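Local coordinates for protein clan CA, family C40, NlpC/P60 superfamily cysteine peptidase (Trichomonas vaginalis, PDB 6BIO) that probably acts as a cysteine peptidase of the NlpC/P60 family, hydrolysing peptide bonds in bacterial peptidoglycan, at residues Ile223-Asp228 against Gly245-Ala250; Trp47-Tyr52 against Met197-Asp202; Tyr126-Arg131 against Gly135-Asp140. One frame throughout, in Å; residues are numbered along the deposited sequence.

Contact 1. Residues Ile223-Asp228 against Gly245-Ala250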
loop_
_atom_site.group_PDB
_atom_site.type_symbol
_atom_site.label_atom_id
_atom_site.label_comp_id
_atom_site.label_asym_id
_atom_site.label_seq_id
_atom_site.Cartn_x
_atom_site.Cartn_y
_atom_site.Cartn_z
ATOM N N ILE A 223 -9.759 -12.101 6.501
ATOM C CA ILE A 223 -10.611 -13.279 6.590
ATOM C C ILE A 223 -11.679 -13.139 5.527
ATOM O O ILE A 223 -12.416 -12.151 5.530
ATOM C CB ILE A 223 -11.286 -13.368 7.962
ATOM C CG1 ILE A 223 -10.311 -13.157 9.124
ATOM C CG2 ILE A 223 -12.004 -14.683 8.089
ATOM C CD1 ILE A 223 -11.028 -12.615 10.367
ATOM N N THR A 224 -11.751 -14.099 4.599
ATOM C CA THR A 224 -12.817 -14.089 3.606
ATOM C C THR A 224 -13.934 -15.029 4.038
ATOM O O THR A 224 -13.715 -15.972 4.810
ATOM C CB THR A 224 -12.285 -14.475 2.231
ATOM O OG1 THR A 224 -11.728 -15.785 2.310
ATOM C CG2 THR A 224 -11.237 -13.458 1.773
ATOM N N PHE A 225 -15.146 -14.746 3.559
ATOM C CA PHE A 225 -16.345 -15.447 3.977
ATOM C C PHE A 225 -17.247 -15.708 2.775
ATOM O O PHE A 225 -17.257 -14.969 1.784
ATOM C CB PHE A 225 -17.159 -14.630 4.994
ATOM C CG PHE A 225 -16.400 -14.209 6.258
ATOM C CD1 PHE A 225 -16.376 -15.042 7.373
ATOM C CD2 PHE A 225 -15.731 -12.985 6.341
ATOM C CE1 PHE A 225 -15.723 -14.642 8.554
ATOM C CE2 PHE A 225 -15.112 -12.604 7.501
ATOM C CZ PHE A 225 -15.099 -13.422 8.599
ATOM N N ARG A 226 -18.072 -16.757 2.931
ATOM C CA ARG A 226 -19.126 -17.085 1.981
ATOM C C ARG A 226 -20.445 -16.712 2.632
ATOM O O ARG A 226 -20.890 -17.382 3.568
ATOM C CB ARG A 226 -19.061 -18.576 1.602
ATOM C CG ARG A 226 -17.690 -18.964 1.091
ATOM C CD ARG A 226 -17.725 -20.294 0.338
ATOM N NE ARG A 226 -18.144 -21.352 1.245
ATOM C CZ ARG A 226 -17.378 -22.004 2.099
ATOM N NH1 ARG A 226 -16.062 -21.842 2.110
ATOM N NH2 ARG A 226 -17.935 -22.899 2.923
ATOM N N THR A 227 -21.056 -15.621 2.167
ATOM C CA THR A 227 -22.230 -15.056 2.837
ATOM C C THR A 227 -23.499 -15.090 2.014
ATOM O O THR A 227 -24.524 -14.611 2.506
ATOM C CB THR A 227 -21.998 -13.602 3.319
ATOM O OG1 THR A 227 -21.972 -12.717 2.200
ATOM C CG2 THR A 227 -20.712 -13.466 4.130
ATOM N N ASP A 228 -23.488 -15.646 0.801
ATOM C CA ASP A 228 -24.671 -15.649 -0.075
ATOM C C ASP A 228 -25.211 -17.071 -0.178
ATOM O O ASP A 228 -24.614 -17.933 -0.829
ATOM C CB ASP A 228 -24.277 -15.115 -1.456
ATOM C CG ASP A 228 -25.431 -15.113 -2.440
ATOM O OD1 ASP A 228 -26.549 -15.543 -2.104
ATOM O OD2 ASP A 228 -25.199 -14.679 -3.586
ATOM N N GLY A 245 -10.151 -11.148 19.291
ATOM C CA GLY A 245 -11.284 -11.847 18.720
ATOM C C GLY A 245 -12.200 -11.009 17.853
ATOM O O GLY A 245 -13.316 -11.435 17.569
ATOM N N GLN A 246 -11.753 -9.843 17.402
ATOM C CA GLN A 246 -12.553 -8.947 16.599
ATOM C C GLN A 246 -11.915 -8.778 15.228
ATOM O O GLN A 246 -10.685 -8.793 15.077
ATOM C CB GLN A 246 -12.611 -7.558 17.196
ATOM C CG GLN A 246 -13.107 -7.477 18.625
ATOM C CD GLN A 246 -14.533 -7.895 18.779
ATOM O OE1 GLN A 246 -14.852 -8.765 19.597
ATOM N NE2 GLN A 246 -15.406 -7.270 18.018
ATOM N N PHE A 247 -12.767 -8.571 14.226
ATOM C CA PHE A 247 -12.338 -8.031 12.950
ATOM C C PHE A 247 -13.105 -6.761 12.650
ATOM O O PHE A 247 -14.118 -6.461 13.266
ATOM C CB PHE A 247 -12.446 -9.049 11.816
ATOM C CG PHE A 247 -13.872 -9.511 11.425
ATOM C CD1 PHE A 247 -14.568 -8.838 10.420
ATOM C CD2 PHE A 247 -14.410 -10.722 11.885
ATOM C CE1 PHE A 247 -15.806 -9.296 9.972
ATOM C CE2 PHE A 247 -15.620 -11.172 11.439
ATOM C CZ PHE A 247 -16.330 -10.450 10.480
ATOM N N ILE A 248 -12.553 -5.976 11.735
ATOM C CA ILE A 248 -13.224 -4.789 11.217
ATOM C C ILE A 248 -13.604 -5.022 9.758
ATOM O O ILE A 248 -12.848 -5.622 8.981
ATOM C CB ILE A 248 -12.346 -3.540 11.395
ATOM C CG1 ILE A 248 -12.339 -3.131 12.869
ATOM C CG2 ILE A 248 -12.857 -2.393 10.498
ATOM C CD1 ILE A 248 -11.383 -2.007 13.220
ATOM N N HIS A 249 -14.806 -4.599 9.390
ATOM C CA HIS A 249 -15.279 -4.739 8.024
ATOM C C HIS A 249 -16.249 -3.619 7.664
ATOM O O HIS A 249 -16.829 -2.960 8.534
ATOM C CB HIS A 249 -15.961 -6.099 7.775
ATOM C CG HIS A 249 -17.214 -6.368 8.570
ATOM N ND1 HIS A 249 -18.137 -7.295 8.141
ATOM C CD2 HIS A 249 -17.656 -5.936 9.777
ATOM C CE1 HIS A 249 -19.131 -7.381 9.014
ATOM N NE2 HIS A 249 -18.858 -6.574 10.027
ATOM N N ALA A 250 -16.393 -3.393 6.362
ATOM C CA ALA A 250 -17.472 -2.567 5.855
ATOM C C ALA A 250 -18.644 -3.497 5.598
ATOM O O ALA A 250 -18.512 -4.455 4.818
ATOM C CB ALA A 250 -17.059 -1.850 4.577
#

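Contact 2. Residues Trp47-Tyr52 against Met197-Asp202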
loop_
_atom_site.group_PDB
_atom_site.type_symbol
_atom_site.label_atom_id
_atom_site.label_comp_id
_atom_site.label_asym_id
_atom_site.label_seq_id
_atom_site.Cartn_x
_atom_site.Cartn_y
_atom_site.Cartn_z
ATOM N N TRP A 47 -8.785 -2.369 -12.129
ATOM C CA TRP A 47 -8.797 -0.928 -12.051
ATOM C C TRP A 47 -7.959 -0.496 -10.862
ATOM O O TRP A 47 -7.680 -1.269 -9.951
ATOM C CB TRP A 47 -10.218 -0.410 -11.807
ATOM C CG TRP A 47 -11.196 -0.614 -12.938
ATOM C CD1 TRP A 47 -11.667 0.365 -13.785
ATOM C CD2 TRP A 47 -11.870 -1.813 -13.331
ATOM N NE1 TRP A 47 -12.591 -0.145 -14.663
ATOM C CE2 TRP A 47 -12.740 -1.481 -14.412
ATOM C CE3 TRP A 47 -11.845 -3.129 -12.875
ATOM C CZ2 TRP A 47 -13.552 -2.439 -15.054
ATOM C CZ3 TRP A 47 -12.670 -4.079 -13.513
ATOM C CH2 TRP A 47 -13.497 -3.722 -14.588
ATOM N N LEU A 48 -7.563 0.771 -10.875
ATOM C CA LEU A 48 -7.062 1.424 -9.672
ATOM C C LEU A 48 -7.965 2.608 -9.347
ATOM O O LEU A 48 -8.778 3.011 -10.175
ATOM C CB LEU A 48 -5.597 1.860 -9.792
ATOM C CG LEU A 48 -4.599 0.725 -9.905
ATOM C CD1 LEU A 48 -3.210 1.304 -10.124
ATOM C CD2 LEU A 48 -4.642 -0.207 -8.710
ATOM N N TYR A 49 -7.843 3.138 -8.115
ATOM C CA TYR A 49 -8.905 3.957 -7.520
ATOM C C TYR A 49 -8.405 5.291 -6.971
ATOM O O TYR A 49 -7.247 5.439 -6.578
ATOM C CB TYR A 49 -9.661 3.151 -6.444
ATOM C CG TYR A 49 -10.282 1.926 -7.042
ATOM C CD1 TYR A 49 -11.440 2.010 -7.785
ATOM C CD2 TYR A 49 -9.633 0.696 -6.985
ATOM C CE1 TYR A 49 -12.008 0.902 -8.373
ATOM C CE2 TYR A 49 -10.151 -0.396 -7.599
ATOM C CZ TYR A 49 -11.342 -0.306 -8.300
ATOM O OH TYR A 49 -11.881 -1.425 -8.920
ATOM N N PHE A 50 -9.340 6.235 -6.917
ATOM C CA PHE A 50 -9.078 7.575 -6.426
ATOM C C PHE A 50 -8.363 7.553 -5.086
ATOM O O PHE A 50 -8.733 6.805 -4.174
ATOM C CB PHE A 50 -10.428 8.280 -6.281
ATOM C CG PHE A 50 -10.325 9.658 -5.717
ATOM C CD1 PHE A 50 -9.757 10.695 -6.438
ATOM C CD2 PHE A 50 -10.743 9.881 -4.427
ATOM C CE1 PHE A 50 -9.643 11.931 -5.847
ATOM C CE2 PHE A 50 -10.664 11.161 -3.851
ATOM C CZ PHE A 50 -10.097 12.162 -4.547
ATOM N N ASP A 51 -7.324 8.384 -4.959
ATOM C CA ASP A 51 -6.581 8.617 -3.728
ATOM C C ASP A 51 -5.685 7.460 -3.321
ATOM O O ASP A 51 -5.118 7.508 -2.242
ATOM C CB ASP A 51 -7.486 9.084 -2.593
ATOM C CG ASP A 51 -6.756 9.861 -1.517
ATOM O OD1 ASP A 51 -5.985 10.776 -1.860
ATOM O OD2 ASP A 51 -6.993 9.605 -0.327
ATOM N N TYR A 52 -5.516 6.454 -4.183
ATOM C CA TYR A 52 -4.459 5.480 -3.982
ATOM C C TYR A 52 -3.108 6.124 -4.269
ATOM O O TYR A 52 -2.979 7.009 -5.115
ATOM C CB TYR A 52 -4.661 4.271 -4.911
ATOM C CG TYR A 52 -5.678 3.221 -4.450
ATOM C CD1 TYR A 52 -6.602 3.487 -3.439
ATOM C CD2 TYR A 52 -5.700 1.951 -5.031
ATOM C CE1 TYR A 52 -7.510 2.535 -3.042
ATOM C CE2 TYR A 52 -6.607 1.006 -4.623
ATOM C CZ TYR A 52 -7.508 1.289 -3.631
ATOM O OH TYR A 52 -8.411 0.342 -3.230
ATOM N N MET A 197 -2.963 -5.786 -2.931
ATOM C CA MET A 197 -3.870 -6.916 -3.050
ATOM C C MET A 197 -4.896 -6.537 -4.091
ATOM O O MET A 197 -5.103 -5.354 -4.361
ATOM C CB MET A 197 -4.545 -7.357 -1.781
ATOM C CG MET A 197 -5.424 -6.335 -1.169
ATOM S SD MET A 197 -6.437 -6.912 0.276
ATOM C CE MET A 197 -5.169 -7.317 1.409
ATOM N N HIS A 198 -5.577 -7.553 -4.638
ATOM C CA HIS A 198 -6.619 -7.331 -5.619
ATOM C C HIS A 198 -7.844 -6.720 -4.960
ATOM O O HIS A 198 -7.934 -6.578 -3.736
ATOM C CB HIS A 198 -6.934 -8.640 -6.350
ATOM C CG HIS A 198 -5.892 -8.999 -7.361
ATOM N ND1 HIS A 198 -5.787 -8.360 -8.581
ATOM C CD2 HIS A 198 -4.858 -9.881 -7.305
ATOM C CE1 HIS A 198 -4.758 -8.851 -9.241
ATOM N NE2 HIS A 198 -4.181 -9.776 -8.498
ATOM N N ARG A 199 -8.778 -6.310 -5.797
ATOM C CA ARG A 199 -9.870 -5.455 -5.357
ATOM C C ARG A 199 -11.058 -6.189 -4.761
ATOM O O ARG A 199 -11.731 -5.607 -3.893
ATOM C CB ARG A 199 -10.318 -4.579 -6.527
ATOM C CG ARG A 199 -11.531 -3.696 -6.295
ATOM C CD ARG A 199 -11.324 -2.715 -5.147
ATOM N NE ARG A 199 -12.479 -1.836 -4.945
ATOM C CZ ARG A 199 -13.554 -2.164 -4.252
ATOM N NH1 ARG A 199 -13.705 -3.395 -3.804
ATOM N NH2 ARG A 199 -14.502 -1.267 -4.113
ATOM N N THR A 200 -11.376 -7.393 -5.215
ATOM C CA THR A 200 -12.605 -8.063 -4.796
ATOM C C THR A 200 -12.282 -9.220 -3.842
ATOM O O THR A 200 -11.213 -9.855 -3.918
ATOM C CB THR A 200 -13.418 -8.522 -6.008
ATOM O OG1 THR A 200 -12.658 -9.437 -6.782
ATOM C CG2 THR A 200 -13.778 -7.360 -6.875
ATOM N N ALA A 201 -13.262 -9.538 -2.991
ATOM C CA ALA A 201 -13.046 -10.520 -1.950
ATOM C C ALA A 201 -12.703 -11.872 -2.545
ATOM O O ALA A 201 -11.877 -12.590 -2.004
ATOM C CB ALA A 201 -14.280 -10.658 -1.057
ATOM N N ASP A 202 -13.367 -12.253 -3.648
ATOM C CA ASP A 202 -13.116 -13.572 -4.212
ATOM C C ASP A 202 -11.729 -13.735 -4.817
ATOM O O ASP A 202 -11.291 -14.860 -5.044
ATOM C CB ASP A 202 -14.186 -13.928 -5.242
ATOM C CG ASP A 202 -14.291 -12.942 -6.399
ATOM O OD1 ASP A 202 -13.714 -11.847 -6.375
ATOM O OD2 ASP A 202 -15.064 -13.219 -7.330
#

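Contact 3. Residues Tyr126-Arg131 against Gly135-Asp140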
loop_
_atom_site.group_PDB
_atom_site.type_symbol
_atom_site.label_atom_id
_atom_site.label_comp_id
_atom_site.label_asym_id
_atom_site.label_seq_id
_atom_site.Cartn_x
_atom_site.Cartn_y
_atom_site.Cartn_z
ATOM N N TYR A 126 14.766 6.931 1.353
ATOM C CA TYR A 126 13.977 7.802 0.485
ATOM C C TYR A 126 14.873 8.247 -0.658
ATOM O O TYR A 126 16.097 8.378 -0.489
ATOM C CB TYR A 126 13.484 9.066 1.215
ATOM C CG TYR A 126 12.432 8.839 2.282
ATOM C CD1 TYR A 126 11.082 8.748 1.947
ATOM C CD2 TYR A 126 12.783 8.695 3.617
ATOM C CE1 TYR A 126 10.131 8.541 2.890
ATOM C CE2 TYR A 126 11.811 8.508 4.586
ATOM C CZ TYR A 126 10.491 8.435 4.214
ATOM O OH TYR A 126 9.486 8.221 5.105
ATOM N N ARG A 127 14.267 8.609 -1.774
ATOM C CA ARG A 127 14.979 9.357 -2.790
ATOM C C ARG A 127 14.598 10.808 -2.604
ATOM O O ARG A 127 13.417 11.118 -2.471
ATOM C CB ARG A 127 14.651 8.888 -4.203
ATOM C CG ARG A 127 15.648 9.441 -5.230
ATOM C CD ARG A 127 15.502 8.826 -6.635
ATOM N NE ARG A 127 14.243 9.152 -7.258
ATOM C CZ ARG A 127 14.042 10.210 -8.043
ATOM N NH1 ARG A 127 12.839 10.426 -8.551
ATOM N NH2 ARG A 127 15.030 11.065 -8.292
ATOM N N ILE A 128 15.612 11.693 -2.568
ATOM C CA ILE A 128 15.387 13.096 -2.238
ATOM C C ILE A 128 16.148 14.012 -3.176
ATOM O O ILE A 128 17.080 13.610 -3.877
ATOM C CB ILE A 128 15.741 13.475 -0.774
ATOM C CG1 ILE A 128 17.248 13.316 -0.508
ATOM C CG2 ILE A 128 14.937 12.686 0.223
ATOM C CD1 ILE A 128 17.756 14.061 0.694
ATOM N N ASN A 129 15.725 15.270 -3.141
ATOM C CA ASN A 129 16.458 16.408 -3.694
ATOM C C ASN A 129 16.840 17.320 -2.535
ATOM O O ASN A 129 15.960 17.809 -1.814
ATOM C CB ASN A 129 15.561 17.167 -4.673
ATOM C CG ASN A 129 16.234 18.373 -5.282
ATOM O OD1 ASN A 129 16.913 19.154 -4.607
ATOM N ND2 ASN A 129 16.016 18.563 -6.554
ATOM N N TYR A 130 18.149 17.547 -2.338
ATOM C CA TYR A 130 18.670 18.568 -1.432
ATOM C C TYR A 130 19.499 19.538 -2.266
ATOM O O TYR A 130 20.532 19.152 -2.796
ATOM C CB TYR A 130 19.550 17.910 -0.370
ATOM C CG TYR A 130 20.313 18.908 0.499
ATOM C CD1 TYR A 130 19.631 19.880 1.202
ATOM C CD2 TYR A 130 21.704 18.907 0.579
ATOM C CE1 TYR A 130 20.293 20.816 1.976
ATOM C CE2 TYR A 130 22.364 19.820 1.399
ATOM C CZ TYR A 130 21.661 20.762 2.084
ATOM O OH TYR A 130 22.382 21.668 2.859
ATOM N N ARG A 131 19.048 20.783 -2.389
ATOM C CA ARG A 131 19.829 21.826 -3.077
ATOM C C ARG A 131 20.171 21.425 -4.516
ATOM O O ARG A 131 21.221 21.803 -5.034
ATOM C CB ARG A 131 21.148 22.168 -2.343
ATOM C CG ARG A 131 21.073 22.820 -0.978
ATOM C CD ARG A 131 22.510 23.033 -0.382
ATOM N NE ARG A 131 23.362 23.916 -1.192
ATOM C CZ ARG A 131 23.144 25.216 -1.334
ATOM N NH1 ARG A 131 22.087 25.776 -0.738
ATOM N NH2 ARG A 131 23.961 25.952 -2.080
ATOM N N GLY A 135 19.350 11.825 -4.852
ATOM C CA GLY A 135 19.784 10.482 -4.551
ATOM C C GLY A 135 19.109 9.960 -3.297
ATOM O O GLY A 135 18.069 10.478 -2.869
ATOM N N TYR A 136 19.723 8.921 -2.719
ATOM C CA TYR A 136 19.064 8.113 -1.701
ATOM C C TYR A 136 19.634 8.377 -0.312
ATOM O O TYR A 136 20.847 8.323 -0.114
ATOM C CB TYR A 136 19.198 6.623 -2.057
ATOM C CG TYR A 136 18.443 6.283 -3.326
ATOM C CD1 TYR A 136 19.001 6.455 -4.583
ATOM C CD2 TYR A 136 17.113 5.861 -3.268
ATOM C CE1 TYR A 136 18.305 6.190 -5.734
ATOM C CE2 TYR A 136 16.405 5.581 -4.405
ATOM C CZ TYR A 136 16.984 5.729 -5.637
ATOM O OH TYR A 136 16.252 5.457 -6.748
ATOM N N ILE A 137 18.736 8.617 0.652
ATOM C CA ILE A 137 19.100 8.887 2.039
ATOM C C ILE A 137 18.416 7.884 2.951
ATOM O O ILE A 137 17.262 7.520 2.739
ATOM C CB ILE A 137 18.760 10.355 2.396
ATOM C CG1 ILE A 137 19.440 10.749 3.695
ATOM C CG2 ILE A 137 17.264 10.631 2.410
ATOM C CD1 ILE A 137 19.434 12.236 3.956
ATOM N N LEU A 138 19.150 7.404 3.941
ATOM C CA LEU A 138 18.597 6.425 4.863
ATOM C C LEU A 138 17.302 6.957 5.463
ATOM O O LEU A 138 17.187 8.139 5.852
ATOM C CB LEU A 138 19.596 6.094 5.962
ATOM C CG LEU A 138 20.826 5.252 5.567
ATOM C CD1 LEU A 138 21.865 5.262 6.684
ATOM C CD2 LEU A 138 20.421 3.802 5.255
ATOM N N GLU A 139 16.310 6.073 5.551
ATOM C CA GLU A 139 14.989 6.598 5.831
ATOM C C GLU A 139 14.882 7.190 7.242
ATOM O O GLU A 139 14.177 8.183 7.443
ATOM C CB GLU A 139 13.884 5.590 5.448
ATOM C CG GLU A 139 13.815 4.465 6.291
ATOM C CD GLU A 139 12.931 3.317 5.700
ATOM O OE1 GLU A 139 12.315 3.378 4.595
ATOM O OE2 GLU A 139 12.906 2.326 6.372
ATOM N N ASP A 140 15.638 6.686 8.208
ATOM C CA ASP A 140 15.521 7.271 9.536
ATOM C C ASP A 140 16.231 8.612 9.683
ATOM O O ASP A 140 16.098 9.256 10.737
ATOM C CB ASP A 140 15.991 6.258 10.567
ATOM C CG ASP A 140 15.011 5.098 10.699
ATOM O OD1 ASP A 140 13.773 5.344 10.591
ATOM O OD2 ASP A 140 15.455 3.936 10.847
HETATM O O HOH W 1 13.485 6.388 -6.896
#

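Contact 1. Residues Ile223-Asp228 against Gly245-Ala250
Phe247 reaches out from strand 246-251 to meet Phe225 and Ile223 of strand 222-225, two strands of the NlpC/P60 sheet that are not direct neighbours. Strand 237-243 runs between them, pairing with Ile223 and Phe225, and side chains alone make the contact, over one face of the sheet. The CA atoms of Ile223 and Phe247 are 8.4 Å apart, and the side chains bridge that gap. The Phe225 and Phe247 side chains approach from opposite directions and overlap obliquely, Phe225 CZ lying 3.7 Å from Phe247 CE2. Their planes are inclined at 32° and the ring centroids lie 5.2 Å apart. Ile223 crosses Phe247 at about a right angle and brings its terminal methyl, CD1, to within 4.1 Å of Phe247 CB. With CG between the backbone N and carbonyl carbon (chi1 66°), the Phe247 ring is carried toward strand 222-225. The same ring turns back on its own strand, where its CE1 sits 3.5 Å above the plane of the His249 ring, toward the rim. His249 ND1 is hydrogen-bonded to His237 NE2, a pairing consistent with the two histidines of the Cys-His-His site of this family. Tyr265 adds a third ring, meeting both phenylalanines edge-to-face. With no polar pair between the segments, the chemistry is one of dispersion and exclusion of water: the contact ties the two strands through hydrocarbon and places an apolar ring against one face of His249.

Contact 2. Residues Trp47-Tyr52 against Met197-Asp202
NH1 of Arg199 is held in a salt bridge by OD1 of Asp181, while the stem of the arginine lies across the ring of Tyr49. Asp181 opens the Asp-Cys-Ser-Gly motif of the NlpC/P60 domain, whose cysteine is probably the nucleophile, and Tyr49 ends strand 46-49 at the edge of the N-terminal antiparallel sheet; the contact thus joins the edge of that sheet to the loop leading into helix 201-204 of the peptidase domain. The two side chains cross at about a right angle. Arg199 CD packs 3.6 Å from Tyr49 CE2, and Arg199 CG comes to 3.5 Å from Tyr49 OH. Arg199 NE is above one face of the Tyr49 ring, but the guanidinium plane is turned 65° from it, so that Tyr49 CE2 lies at the guanidinium's edge. Arg199 CZ is 5.3 Å from the Tyr49 ring centroid, which makes any cation-pi attraction weak; hydrocarbon packing carries most of the contact. The arginine chain leaves with CG anti to the backbone N and then bends at chi2 (60°), which folds its stem across the tyrosine. Beside the ring, a type II turn from Tyr49 to Tyr52 is closed by Tyr52 N and Tyr49 O at 3.1 Å. It brings the Tyr52 ring against Tyr49 CB, which sits over its centre, while Tyr52 CE2 lies at the Tyr49 ring's edge. Gln187 of helix 182-191 touches both Tyr49 and Arg199 and binds Tyr52 OH through OE1. Just beyond Arg199, Thr200 OG1 donates a 2.7 Å hydrogen bond to Asp202 OD1, nearly along the carboxylate C-O axis.

Contact 3. Residues Tyr126-Arg131 against Gly135-Asp140
A beta hairpin of the bacterial SH3 domain brings strand 125-130 against strand 133-138, with Tyr126 opposite Ile137, Arg127 opposite Tyr136 and Ile128 opposite Gly135. Tyr126 and Ile137 exchange two backbone hydrogen bonds, N to O at 2.9 Å in each direction. Ile128 N gives a 2.8 Å bond to Gly135 O, and Gly135 N returns one to Ile128 O. Between these pairs, Arg127 and Tyr136 form a non-hydrogen-bonded pair whose side chains meet on one face of the sheet. Arg127 runs out with CG anti to the backbone N (chi1 -166°), and this puts CG over the face of the Tyr136 ring, 4.1 Å from its centroid, in a CH-pi contact. A water links Tyr136 OH to Arg127 NE, its bond to NE being weak, while Arg127 NH1 reaches the carbonyl O of Gln18. On the other face, beside Tyr126, CG2 of Ile128 meets CG2 of Ile137 at 3.8 Å, and Ile95 and Ala93 of strand 93-96 continue this core. Past the last pair the chain enters a 3-10 turn, where Glu139 crosses Tyr126 and sets its CB 3.7 Å from Tyr126 CE2. The N-to-C directions of the two short strand segments differ by 116°, far from straight antiparallel, and such strongly twisted hairpins, followed by a 3-10 turn, are typical of the small SH3 barrel.

Contacts 1 and 2 lie with centres about 17 Å apart and touch directly, Thr224 CG2 meeting Ala201 O at 3.9 Å. Both adjoin the probable peptidase site: contact 1 through His249 and its partner His237, contact 2 through Asp181, next to the presumed nucleophilic cysteine. Contact 3 is remote, its centre about 40 Å from that of contact 1 and about 30 Å from that of contact 2, on the opposite side of the chain's centre from both. It shares with contact 2 the N-terminal antiparallel sheet and falls within the chain loop that contact 2 closes, whereas contact 1 follows both in sequence.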